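Local coordinates for protein DnaJ homolog subfamily C member 27-A (Xenopus laevis, PDB 6JMG) that binds GTP and magnesium as a Rab-family small GTPase, probably hydrolyses the nucleotide, and may help regulate the MEK/ERK pathway, at residues 31-36 with 69-74; 49-54 with 79-84; 18-23 with 112-117; 159-164 with 175-180. All blocks are in the same frame, centred on the assembly; numbering follows the deposited sequence.

Contact 1: residues 31-36 with 69-74; sequences CIIKRY and IFDMAG. With GTP (guanosine-5'-triphosphate), chain C.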
# COMPACT_ATOMS: atom_id res chain seq x y z
N CYS A 31 19.01 6.34 8.82
CA CYS A 31 19.13 7.30 9.92
C CYS A 31 17.79 7.65 10.53
O CYS A 31 17.72 7.91 11.73
CB CYS A 31 19.80 8.62 9.48
SG CYS A 31 21.49 8.63 8.88
N ILE A 32 16.69 7.58 9.76
CA ILE A 32 15.38 7.66 10.38
C ILE A 32 15.20 6.54 11.40
O ILE A 32 14.77 6.77 12.54
CB ILE A 32 14.27 7.64 9.32
CG1 ILE A 32 14.22 8.97 8.56
CG2 ILE A 32 12.94 7.39 9.98
CD1 ILE A 32 13.31 8.92 7.36
N ILE A 33 15.57 5.31 11.02
CA ILE A 33 15.35 4.18 11.92
C ILE A 33 16.25 4.30 13.15
O ILE A 33 15.79 4.21 14.29
CB ILE A 33 15.60 2.86 11.17
CG1 ILE A 33 14.51 2.65 10.11
CG2 ILE A 33 15.68 1.69 12.16
CD1 ILE A 33 14.91 1.70 9.00
N LYS A 34 17.52 4.63 12.94
CA LYS A 34 18.42 4.66 14.08
C LYS A 34 18.17 5.87 14.97
O LYS A 34 18.43 5.79 16.17
CB LYS A 34 19.87 4.66 13.59
CG LYS A 34 20.33 3.34 13.05
CD LYS A 34 21.75 3.41 12.53
CE LYS A 34 22.34 2.01 12.46
NZ LYS A 34 23.27 1.85 11.31
N ARG A 35 17.58 6.96 14.43
CA ARG A 35 17.23 8.10 15.25
C ARG A 35 16.15 7.74 16.27
O ARG A 35 16.30 8.02 17.47
CB ARG A 35 16.76 9.26 14.37
CG ARG A 35 16.29 10.53 15.11
CD ARG A 35 17.41 11.18 15.91
NE ARG A 35 16.92 12.27 16.74
CZ ARG A 35 17.37 13.53 16.69
NH1 ARG A 35 18.33 13.86 15.83
NH2 ARG A 35 16.85 14.45 17.51
N TYR A 36 15.11 7.03 15.84
CA TYR A 36 14.03 6.71 16.77
C TYR A 36 14.33 5.46 17.60
O TYR A 36 14.00 5.42 18.79
CB TYR A 36 12.72 6.55 16.01
CG TYR A 36 11.55 6.18 16.87
CD1 TYR A 36 10.80 7.14 17.53
CD2 TYR A 36 11.19 4.85 17.03
CE1 TYR A 36 9.72 6.78 18.32
CE2 TYR A 36 10.13 4.49 17.80
CZ TYR A 36 9.39 5.45 18.44
OH TYR A 36 8.32 5.05 19.22
N ILE A 69 12.79 -5.31 11.64
CA ILE A 69 13.09 -4.26 10.69
C ILE A 69 14.07 -4.81 9.66
O ILE A 69 15.11 -5.38 10.02
CB ILE A 69 13.65 -3.01 11.39
CG1 ILE A 69 12.62 -2.46 12.38
CG2 ILE A 69 13.96 -1.92 10.38
CD1 ILE A 69 13.04 -1.15 13.11
N PHE A 70 13.72 -4.68 8.38
CA PHE A 70 14.57 -4.99 7.24
C PHE A 70 14.83 -3.66 6.56
O PHE A 70 14.08 -3.24 5.67
CB PHE A 70 13.92 -6.00 6.29
CG PHE A 70 13.66 -7.34 6.92
CD1 PHE A 70 12.67 -7.47 7.90
CD2 PHE A 70 14.40 -8.45 6.56
CE1 PHE A 70 12.43 -8.71 8.50
CE2 PHE A 70 14.16 -9.67 7.14
CZ PHE A 70 13.18 -9.80 8.12
N ASP A 71 15.90 -3.00 6.97
CA ASP A 71 16.30 -1.72 6.41
C ASP A 71 16.96 -2.01 5.08
O ASP A 71 18.02 -2.65 5.05
CB ASP A 71 17.22 -1.01 7.40
CG ASP A 71 17.84 0.25 6.84
OD1 ASP A 71 17.30 0.83 5.87
OD2 ASP A 71 18.88 0.68 7.37
N MET A 72 16.34 -1.58 3.97
CA MET A 72 16.81 -1.98 2.65
C MET A 72 17.78 -0.95 2.09
O MET A 72 17.68 0.25 2.37
CB MET A 72 15.66 -2.18 1.64
CG MET A 72 14.49 -3.09 2.08
SD MET A 72 13.35 -3.61 0.74
CE MET A 72 12.93 -2.12 -0.02
N ALA A 73 18.68 -1.43 1.24
CA ALA A 73 19.62 -0.57 0.53
C ALA A 73 18.93 0.01 -0.69
O ALA A 73 18.21 -0.69 -1.41
CB ALA A 73 20.85 -1.37 0.13
N GLY A 74 19.13 1.30 -0.93
CA GLY A 74 18.37 1.98 -1.97
C GLY A 74 19.00 1.96 -3.35
O GLY A 74 18.34 2.21 -4.35
PG GTP C . 21.26 3.77 1.65
O1G GTP C . 21.29 2.78 2.80
O2G GTP C . 20.12 3.50 0.70
O3G GTP C . 22.57 3.69 0.89
O3B GTP C . 21.01 5.29 2.14
PB GTP C . 20.02 5.68 3.35
O1B GTP C . 18.62 5.94 2.85
O2B GTP C . 19.95 4.66 4.47
O3A GTP C . 20.61 7.09 3.84
PA GTP C . 21.31 7.29 5.27
O1A GTP C . 20.36 7.05 6.42
O2A GTP C . 22.52 6.41 5.42
O5' GTP C . 21.74 8.82 5.12
C5' GTP C . 22.49 9.22 4.01
C4' GTP C . 23.25 10.49 4.40
O4' GTP C . 22.31 11.50 4.62
C3' GTP C . 24.02 10.37 5.69
O3' GTP C . 25.15 11.17 5.48
C2' GTP C . 23.19 11.05 6.75
O2' GTP C . 23.93 11.77 7.71
C1' GTP C . 22.44 12.05 5.93
N9 GTP C . 21.11 12.31 6.47
C8 GTP C . 20.13 11.38 6.76
N7 GTP C . 19.03 12.05 7.20
C5 GTP C . 19.30 13.38 7.20
C6 GTP C . 18.54 14.48 7.55
O6 GTP C . 17.39 14.35 7.97
N1 GTP C . 19.08 15.74 7.42
C2 GTP C . 20.36 15.91 6.95
N2 GTP C . 20.85 17.14 6.85
N3 GTP C . 21.12 14.81 6.60
C4 GTP C . 20.60 13.56 6.73
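Ile33 of helix 29-38 packs on Ile69 and Asp71 of strand 63-72, joining the helix that follows the P-loop to the central sheet of a Ras-like GTPase where the strand runs into the DxxG motif, Asp71 to Gly74, whose first residue takes part. The apolar part is a reciprocal pairing: Ile33 CD1 lies 4.0 Å from Ile69 CG2, and Ile33 CG2 lies 4.0 Å from Ile69 CD1, so the two branched chains lie alongside each other, pointing opposite ways. The Ile33 chain stretches across the gap because CG1 stands anti to the carbonyl carbon (chi1 -68°) and CD1 continues nearly extended. Its tip therefore also reaches Asp71, with Ile33 CD1 3.9 Å from Asp71 CB, the methyl lying along the CB-CG bond, about as close to the carboxylate carbon as to CB. Strand alternation explains the pattern, since Ile69 and Asp71 face the helix whereas Phe70 is turned from it.

The polar end of Asp71 is engaged outside the pair: OD2 bonds to Ser30 OG and OD1 to Ser21 OG. Its side chain sits about 4 Å from the magnesium ion, a spacing consistent with a second-shell role, as in other small GTPases; here Ser30 and Thr48 bind the metal directly.

Backbone amides supply the ligand bonds, one from each segment and at different phosphates. Cys31 N donates to O1A of the alpha-phosphate of GTP over 2.8 Å. At the far end of the triphosphate, Gly74 N donates to gamma-phosphate oxygen O2G over 2.9 Å, with an N-H...O angle of 144°.

Contact 2: residues 49-54 with 79-84; sequences IGIDYG and YEVRNE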
# COMPACT_ATOMS: atom_id res chain seq x y z
N ILE A 49 24.34 -2.17 2.88
CA ILE A 49 24.83 -3.13 1.90
C ILE A 49 23.75 -4.20 1.77
O ILE A 49 23.64 -5.12 2.59
CB ILE A 49 26.18 -3.70 2.29
CG1 ILE A 49 27.20 -2.55 2.32
CG2 ILE A 49 26.57 -4.77 1.30
CD1 ILE A 49 28.62 -2.98 2.71
N GLY A 50 22.93 -4.04 0.75
CA GLY A 50 21.84 -4.96 0.54
C GLY A 50 20.74 -4.71 1.54
O GLY A 50 19.72 -4.10 1.22
N ILE A 51 20.95 -5.12 2.78
CA ILE A 51 19.85 -5.17 3.74
C ILE A 51 20.43 -5.29 5.15
O ILE A 51 21.39 -6.03 5.38
CB ILE A 51 18.89 -6.32 3.37
CG1 ILE A 51 17.66 -6.34 4.26
CG2 ILE A 51 19.60 -7.64 3.37
CD1 ILE A 51 16.50 -5.57 3.66
N ASP A 52 19.87 -4.53 6.08
CA ASP A 52 20.24 -4.59 7.49
C ASP A 52 19.03 -5.02 8.29
O ASP A 52 17.95 -4.44 8.15
CB ASP A 52 20.76 -3.26 8.02
CG ASP A 52 22.25 -3.21 8.09
OD1 ASP A 52 22.91 -3.98 7.36
OD2 ASP A 52 22.77 -2.38 8.86
N TYR A 53 19.20 -6.07 9.07
CA TYR A 53 18.13 -6.66 9.85
C TYR A 53 18.35 -6.35 11.31
O TYR A 53 19.46 -6.48 11.82
CB TYR A 53 18.05 -8.18 9.65
CG TYR A 53 17.09 -8.85 10.59
CD1 TYR A 53 15.72 -8.72 10.43
CD2 TYR A 53 17.54 -9.60 11.68
CE1 TYR A 53 14.82 -9.34 11.30
CE2 TYR A 53 16.66 -10.22 12.56
CZ TYR A 53 15.31 -10.09 12.37
OH TYR A 53 14.44 -10.69 13.24
N GLY A 54 17.26 -6.00 11.99
CA GLY A 54 17.33 -5.76 13.41
C GLY A 54 15.96 -5.93 14.02
O GLY A 54 14.94 -5.96 13.32
N TYR A 79 18.92 -4.53 -6.20
CA TYR A 79 17.58 -4.97 -6.56
C TYR A 79 17.36 -6.44 -6.21
O TYR A 79 16.38 -6.79 -5.54
CB TYR A 79 17.38 -4.73 -8.06
CG TYR A 79 16.11 -5.31 -8.61
CD1 TYR A 79 14.88 -4.83 -8.20
CD2 TYR A 79 16.15 -6.32 -9.56
CE1 TYR A 79 13.70 -5.34 -8.72
CE2 TYR A 79 14.99 -6.84 -10.08
CZ TYR A 79 13.76 -6.36 -9.66
OH TYR A 79 12.60 -6.88 -10.17
N GLU A 80 18.28 -7.31 -6.65
CA GLU A 80 18.10 -8.74 -6.46
C GLU A 80 18.22 -9.15 -5.00
O GLU A 80 17.60 -10.13 -4.58
CB GLU A 80 19.11 -9.51 -7.31
CG GLU A 80 18.81 -9.48 -8.80
CD GLU A 80 19.51 -8.34 -9.53
OE1 GLU A 80 19.97 -7.38 -8.86
OE2 GLU A 80 19.61 -8.40 -10.78
N VAL A 81 19.00 -8.40 -4.22
CA VAL A 81 19.11 -8.69 -2.79
C VAL A 81 17.81 -8.33 -2.08
O VAL A 81 17.37 -9.05 -1.17
CB VAL A 81 20.32 -7.96 -2.18
CG1 VAL A 81 20.24 -8.00 -0.67
CG2 VAL A 81 21.64 -8.58 -2.68
N ARG A 82 17.18 -7.22 -2.48
CA ARG A 82 15.98 -6.75 -1.77
C ARG A 82 14.76 -7.61 -2.06
O ARG A 82 13.89 -7.74 -1.19
CB ARG A 82 15.62 -5.32 -2.19
CG ARG A 82 16.61 -4.26 -1.96
CD ARG A 82 15.98 -2.91 -2.31
NE ARG A 82 15.63 -2.73 -3.73
CZ ARG A 82 16.31 -1.96 -4.59
NH1 ARG A 82 17.38 -1.28 -4.20
NH2 ARG A 82 15.90 -1.86 -5.85
N ASN A 83 14.68 -8.23 -3.25
CA ASN A 83 13.43 -8.86 -3.68
C ASN A 83 12.91 -9.89 -2.69
O ASN A 83 11.70 -10.06 -2.55
CB ASN A 83 13.62 -9.53 -5.03
CG ASN A 83 13.68 -8.54 -6.16
OD1 ASN A 83 13.29 -7.38 -6.00
ND2 ASN A 83 14.17 -8.99 -7.31
N GLU A 84 13.80 -10.57 -1.95
CA GLU A 84 13.33 -11.59 -1.02
C GLU A 84 12.54 -11.02 0.15
O GLU A 84 11.83 -11.78 0.83
CB GLU A 84 14.50 -12.40 -0.46
CG GLU A 84 14.74 -13.74 -1.16
CD GLU A 84 13.67 -14.79 -0.87
OE1 GLU A 84 13.14 -15.34 -1.85
OE2 GLU A 84 13.36 -15.09 0.31
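Val81, Gly50 and Ile51 bury most of the surface here, and they join the two switch regions of the Rab-like GTPase fold: residues 49-51 lead from the first switch into strand 51-60, and helix 79-82 belongs to the second. Val81 does the reaching. Its CG1 stands anti to the backbone N (chi1 167°) and rests on the main chain of Gly50, 3.6 Å from Gly50 CA. The positive phi of Gly50 (74°) belongs to a gamma turn, in which Ile51 N donates to Ile49 O over 2.7 Å; this turn presents the bare CA of Gly50 to the valine methyl.

The same methyl touches the branch of the next residue, Val81 CG1 lying 4.1 Å from Ile51 CG2, and the two side chains meet at a slant. Beyond Val81, Ile51 also packs on Phe70 and Met72 of the neighbouring strand.

Arg82 adds its aliphatic stem beside the carbonyl of Gly50, while its charged end turns elsewhere, to a salt bridge with Glu113 and a hydrogen bond to Ala73 O. Within the helix, Tyr79 flanks that guanidinium: Tyr79 CA lies 3.6 Å above its plane, offset toward the rim, and Arg82 NH2 sits at the edge of the Tyr79 ring, in the ring plane.

Contact 3: residues 18-23 with 112-117; sequences KVISMG and AEMKQE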
# COMPACT_ATOMS: atom_id res chain seq x y z
N LYS A 18 6.63 -7.00 10.98
CA LYS A 18 7.74 -6.85 10.05
C LYS A 18 7.64 -5.48 9.37
O LYS A 18 6.58 -5.13 8.84
CB LYS A 18 7.72 -7.98 9.02
CG LYS A 18 8.67 -7.75 7.85
CD LYS A 18 8.51 -8.84 6.77
CE LYS A 18 9.71 -8.87 5.86
NZ LYS A 18 9.27 -8.81 4.46
N VAL A 19 8.72 -4.71 9.40
CA VAL A 19 8.78 -3.36 8.86
C VAL A 19 9.95 -3.30 7.88
O VAL A 19 11.04 -3.81 8.17
CB VAL A 19 8.96 -2.30 9.97
CG1 VAL A 19 9.23 -0.95 9.38
CG2 VAL A 19 7.73 -2.27 10.91
N ILE A 20 9.73 -2.72 6.71
CA ILE A 20 10.82 -2.51 5.78
C ILE A 20 10.91 -1.03 5.42
O ILE A 20 9.96 -0.26 5.61
CB ILE A 20 10.67 -3.35 4.51
CG1 ILE A 20 9.47 -2.88 3.71
CG2 ILE A 20 10.51 -4.84 4.86
CD1 ILE A 20 9.43 -3.52 2.34
N SER A 21 12.07 -0.65 4.89
CA SER A 21 12.31 0.71 4.40
C SER A 21 12.57 0.68 2.90
O SER A 21 13.30 -0.17 2.40
CB SER A 21 13.52 1.31 5.10
OG SER A 21 14.69 0.58 4.74
N MET A 22 12.02 1.66 2.19
CA MET A 22 12.24 1.74 0.76
C MET A 22 12.51 3.20 0.39
O MET A 22 11.99 4.13 1.04
CB MET A 22 11.05 1.20 -0.06
CG MET A 22 10.64 -0.24 0.21
SD MET A 22 9.20 -0.88 -0.69
CE MET A 22 9.02 0.34 -1.95
N GLY A 23 13.31 3.39 -0.65
CA GLY A 23 13.62 4.71 -1.17
C GLY A 23 15.06 4.76 -1.65
O GLY A 23 15.90 3.92 -1.31
N ALA A 112 6.08 0.03 -7.70
CA ALA A 112 6.02 -0.98 -8.75
C ALA A 112 6.90 -2.17 -8.40
O ALA A 112 6.52 -3.33 -8.60
CB ALA A 112 6.44 -0.38 -10.08
N GLU A 113 8.10 -1.90 -7.89
CA GLU A 113 9.03 -2.99 -7.59
C GLU A 113 8.50 -3.86 -6.47
O GLU A 113 8.53 -5.09 -6.56
CB GLU A 113 10.39 -2.41 -7.24
CG GLU A 113 11.30 -3.39 -6.62
CD GLU A 113 12.68 -2.84 -6.48
OE1 GLU A 113 13.36 -3.22 -5.51
OE2 GLU A 113 13.06 -2.02 -7.35
N MET A 114 7.96 -3.24 -5.42
CA MET A 114 7.31 -4.01 -4.37
C MET A 114 6.11 -4.77 -4.91
O MET A 114 5.97 -5.98 -4.66
CB MET A 114 6.87 -3.10 -3.23
CG MET A 114 6.35 -3.85 -2.00
SD MET A 114 5.66 -2.81 -0.70
CE MET A 114 5.74 -3.97 0.65
N LYS A 115 5.26 -4.10 -5.69
CA LYS A 115 4.03 -4.73 -6.16
C LYS A 115 4.30 -5.98 -7.00
O LYS A 115 3.51 -6.93 -6.93
CB LYS A 115 3.18 -3.76 -6.97
CG LYS A 115 2.01 -3.17 -6.22
CD LYS A 115 1.33 -2.05 -7.03
CE LYS A 115 0.42 -1.18 -6.16
NZ LYS A 115 0.12 0.14 -6.79
N GLN A 116 5.39 -6.03 -7.76
CA GLN A 116 5.60 -7.28 -8.48
C GLN A 116 6.18 -8.39 -7.62
O GLN A 116 5.99 -9.56 -7.94
CB GLN A 116 6.42 -7.16 -9.75
CG GLN A 116 5.68 -8.18 -10.66
CD GLN A 116 6.20 -8.39 -12.05
OE1 GLN A 116 6.12 -9.50 -12.59
NE2 GLN A 116 6.71 -7.33 -12.66
N GLU A 117 6.92 -8.07 -6.56
CA GLU A 117 7.44 -9.15 -5.75
C GLU A 117 6.37 -9.81 -4.90
O GLU A 117 6.64 -10.82 -4.25
CB GLU A 117 8.57 -8.64 -4.86
CG GLU A 117 9.80 -9.50 -4.95
CD GLU A 117 10.20 -9.79 -6.39
OE1 GLU A 117 10.25 -10.98 -6.74
OE2 GLU A 117 10.48 -8.82 -7.14
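Ile20 and Met22 reach Met114 through quite different torsions. In Ile20, CG1 sits between the backbone N and the carbonyl carbon (chi1 67°), with CD1 extended beyond it toward the helix. Met114 has CG anti to its backbone N (chi1 -173°) and stays extended through SD to CE, so it spans the gap as a nearly straight rod. Met22 instead bends sharply at its last torsion (chi3 15°), which folds its methyl back and leaves the sulfur leading.

Two contacts follow from these shapes. Ile20 and Met114 meet tip to tip, Ile20 CD1 lying 4.1 Å from Met114 CE. Met22 comes across the methionine rod at about a right angle, with its SD 4.0 Å from Met114 SD, a sulfur-to-sulfur packing contact without polar bonding between the side chains.

The pair of segments joins strand 15-22 to helix 107-117 in the P-loop NTPase core of the Ras-like fold, on the face of the sheet opposite helix 29-38. The alternation of the strand supports this assignment: Ile20 and Met22 point to helix 107-117, whereas Ser21 bonds to Asp71 on the other face and Val19 packs on Phe178. The strand then runs into Gly23, the first glycine of the P-loop, whose O accepts a hydrogen bond from Lys29 NZ.

Neighbouring side chains close the buried cluster. Val92 of strand 91-97 touches both Ile20 and Met114, and Tyr86 touches both methionines while its OH bonds to Glu113 OE1. Deeper along the Met114 chain, Met22 SD also lies 4.1 Å from Met114 CB.

Contact 4: residues 159-164 with 175-180; sequences LYFETS and FQAFYS. With GTP (guanosine-5'-triphosphate), chain C.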
# COMPACT_ATOMS: atom_id res chain seq x y z
N LEU A 159 0.29 7.39 5.06
CA LEU A 159 0.57 8.48 5.98
C LEU A 159 1.69 9.33 5.40
O LEU A 159 2.55 8.83 4.68
CB LEU A 159 0.96 7.96 7.36
CG LEU A 159 -0.04 7.02 8.01
CD1 LEU A 159 0.43 6.59 9.38
CD2 LEU A 159 -1.37 7.73 8.10
N TYR A 160 1.68 10.62 5.73
CA TYR A 160 2.68 11.55 5.22
C TYR A 160 3.27 12.33 6.38
O TYR A 160 2.54 12.83 7.24
CB TYR A 160 2.09 12.52 4.22
CG TYR A 160 3.08 13.57 3.75
CD1 TYR A 160 3.97 13.30 2.72
CD2 TYR A 160 3.13 14.82 4.35
CE1 TYR A 160 4.88 14.27 2.28
CE2 TYR A 160 4.03 15.80 3.92
CZ TYR A 160 4.90 15.52 2.89
OH TYR A 160 5.80 16.47 2.47
N PHE A 161 4.59 12.45 6.40
CA PHE A 161 5.24 13.19 7.46
C PHE A 161 6.47 13.87 6.91
O PHE A 161 7.20 13.31 6.09
CB PHE A 161 5.67 12.33 8.64
CG PHE A 161 4.55 11.86 9.49
CD1 PHE A 161 4.13 12.62 10.57
CD2 PHE A 161 3.91 10.64 9.22
CE1 PHE A 161 3.10 12.19 11.38
CE2 PHE A 161 2.88 10.20 10.01
CZ PHE A 161 2.47 10.98 11.10
N GLU A 162 6.67 15.09 7.38
CA GLU A 162 7.90 15.81 7.19
C GLU A 162 8.81 15.47 8.36
O GLU A 162 8.37 15.46 9.52
CB GLU A 162 7.61 17.31 7.12
CG GLU A 162 6.68 17.63 5.97
CD GLU A 162 7.06 18.89 5.27
OE1 GLU A 162 7.09 18.86 4.01
OE2 GLU A 162 7.32 19.90 5.97
N THR A 163 10.04 15.09 8.05
CA THR A 163 10.93 14.55 9.06
C THR A 163 12.34 15.06 8.83
O THR A 163 12.72 15.45 7.71
CB THR A 163 11.00 13.01 9.08
OG1 THR A 163 11.41 12.52 7.79
CG2 THR A 163 9.68 12.40 9.47
N SER A 164 13.11 15.01 9.91
CA SER A 164 14.55 15.19 9.86
C SER A 164 15.15 14.23 10.86
O SER A 164 14.90 14.33 12.06
CB SER A 164 14.97 16.63 10.17
OG SER A 164 16.37 16.72 10.40
N PHE A 175 6.61 7.75 13.76
CA PHE A 175 6.62 6.40 14.30
C PHE A 175 5.41 6.13 15.18
O PHE A 175 4.89 5.00 15.19
CB PHE A 175 7.92 6.16 15.07
CG PHE A 175 9.01 5.62 14.21
CD1 PHE A 175 8.90 4.34 13.67
CD2 PHE A 175 10.09 6.39 13.87
CE1 PHE A 175 9.88 3.84 12.84
CE2 PHE A 175 11.08 5.90 13.03
CZ PHE A 175 10.97 4.62 12.52
N GLN A 176 4.90 7.14 15.87
CA GLN A 176 3.71 6.90 16.68
C GLN A 176 2.50 6.68 15.79
O GLN A 176 1.70 5.77 16.04
CB GLN A 176 3.48 8.06 17.65
CG GLN A 176 2.30 7.88 18.60
CD GLN A 176 2.64 7.02 19.81
OE1 GLN A 176 1.93 6.06 20.12
NE2 GLN A 176 3.72 7.36 20.51
N ALA A 177 2.37 7.45 14.72
CA ALA A 177 1.26 7.23 13.81
C ALA A 177 1.42 5.91 13.07
O ALA A 177 0.44 5.20 12.84
CB ALA A 177 1.16 8.39 12.83
N PHE A 178 2.66 5.59 12.70
CA PHE A 178 2.97 4.37 11.97
C PHE A 178 2.54 3.13 12.74
O PHE A 178 1.81 2.27 12.22
CB PHE A 178 4.47 4.34 11.72
CG PHE A 178 4.99 3.21 10.85
CD1 PHE A 178 4.57 3.05 9.55
CD2 PHE A 178 6.00 2.39 11.33
CE1 PHE A 178 5.12 2.06 8.75
CE2 PHE A 178 6.55 1.39 10.55
CZ PHE A 178 6.11 1.23 9.25
N TYR A 179 2.98 3.02 14.00
CA TYR A 179 2.71 1.82 14.77
C TYR A 179 1.26 1.76 15.21
O TYR A 179 0.71 0.66 15.40
CB TYR A 179 3.66 1.72 15.97
CG TYR A 179 5.08 1.36 15.59
CD1 TYR A 179 5.34 0.29 14.76
CD2 TYR A 179 6.16 2.13 16.04
CE1 TYR A 179 6.65 -0.05 14.42
CE2 TYR A 179 7.48 1.81 15.70
CZ TYR A 179 7.71 0.71 14.89
OH TYR A 179 9.00 0.35 14.53
N SER A 180 0.61 2.91 15.39
CA SER A 180 -0.81 2.85 15.73
C SER A 180 -1.63 2.36 14.56
O SER A 180 -2.52 1.52 14.73
CB SER A 180 -1.30 4.21 16.21
OG SER A 180 -0.40 4.77 17.14
PG GTP C . 21.26 3.77 1.65
O1G GTP C . 21.29 2.78 2.80
O2G GTP C . 20.12 3.50 0.70
O3G GTP C . 22.57 3.69 0.89
O3B GTP C . 21.01 5.29 2.14
PB GTP C . 20.02 5.68 3.35
O1B GTP C . 18.62 5.94 2.85
O2B GTP C . 19.95 4.66 4.47
O3A GTP C . 20.61 7.09 3.84
PA GTP C . 21.31 7.29 5.27
O1A GTP C . 20.36 7.05 6.42
O2A GTP C . 22.52 6.41 5.42
O5' GTP C . 21.74 8.82 5.12
C5' GTP C . 22.49 9.22 4.01
C4' GTP C . 23.25 10.49 4.40
O4' GTP C . 22.31 11.50 4.62
C3' GTP C . 24.02 10.37 5.69
O3' GTP C . 25.15 11.17 5.48
C2' GTP C . 23.19 11.05 6.75
O2' GTP C . 23.93 11.77 7.71
C1' GTP C . 22.44 12.05 5.93
N9 GTP C . 21.11 12.31 6.47
C8 GTP C . 20.13 11.38 6.76
N7 GTP C . 19.03 12.05 7.20
C5 GTP C . 19.30 13.38 7.20
C6 GTP C . 18.54 14.48 7.55
O6 GTP C . 17.39 14.35 7.97
N1 GTP C . 19.08 15.74 7.42
C2 GTP C . 20.36 15.91 6.95
N2 GTP C . 20.85 17.14 6.85
N3 GTP C . 21.12 14.81 6.60
C4 GTP C . 20.60 13.56 6.73
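Phe161 and Leu159 converge on Ala177 of helix 171-187, whose first residue in this segment, Phe175, turns away from the strand and stacks its ring on Tyr36. At Gln176 the side chain likewise leads off, toward Ile60.

Ala177 is the central point of the contact. Its methyl meets the Phe161 ring at the edge, near the ring plane, with Ala177 CB 3.4 Å from Phe161 CZ. Leu159 comes in beside it: CG lies anti to the carbonyl carbon (chi1 -55°), and Leu159 CD1 packs 4.0 Å from Ala177 CB, with Ala177 O a further neighbour of that methyl at 3.7 Å. The pairing packs the C-terminal helix of the Ras-like fold on the outermost strand 159-163, the two axes running nearly antiparallel at 165° and 9.6 Å apart. Past its end this strand leads to the guanine base, where Ser164 CA is 3.5 Å from GTP O6.

Phe178 follows, its backbone N 4.1 Å from Leu159 CD1, while its ring lies against the sheet, on Val128 and Ala130 of strand 128-134. Tyr179 packs on Val58 and Ile60 instead. Ser180 turns its hydroxyl back along the helix: Gln176 O accepts from Ser180 OG over 2.6 Å and from Ser180 N over 3.1 Å, the two donors approaching from opposite faces of the carbonyl plane.

All four contacts belong to one Ras-like domain and reach its single sheet. Contact 1 packs on one face and contact 3 on the other, their centres 13 Å apart, and strands 15-22 and 63-72 join them through the bond from Phe70 N to Val19 O (2.8 Å). Contact 2 joins contact 1 through the neighbouring antiparallel strand, where Asp71 N bonds to Asp52 O (2.8 Å), and contact 3 through Arg82 and Glu113. Contacts 1 and 4 share a face and both touch GTP, at the phosphates and at the base respectively; Tyr36 on Phe175 ties them. Contact 2 and contact 4 lie farthest apart, 23 Å between centres, and do not touch.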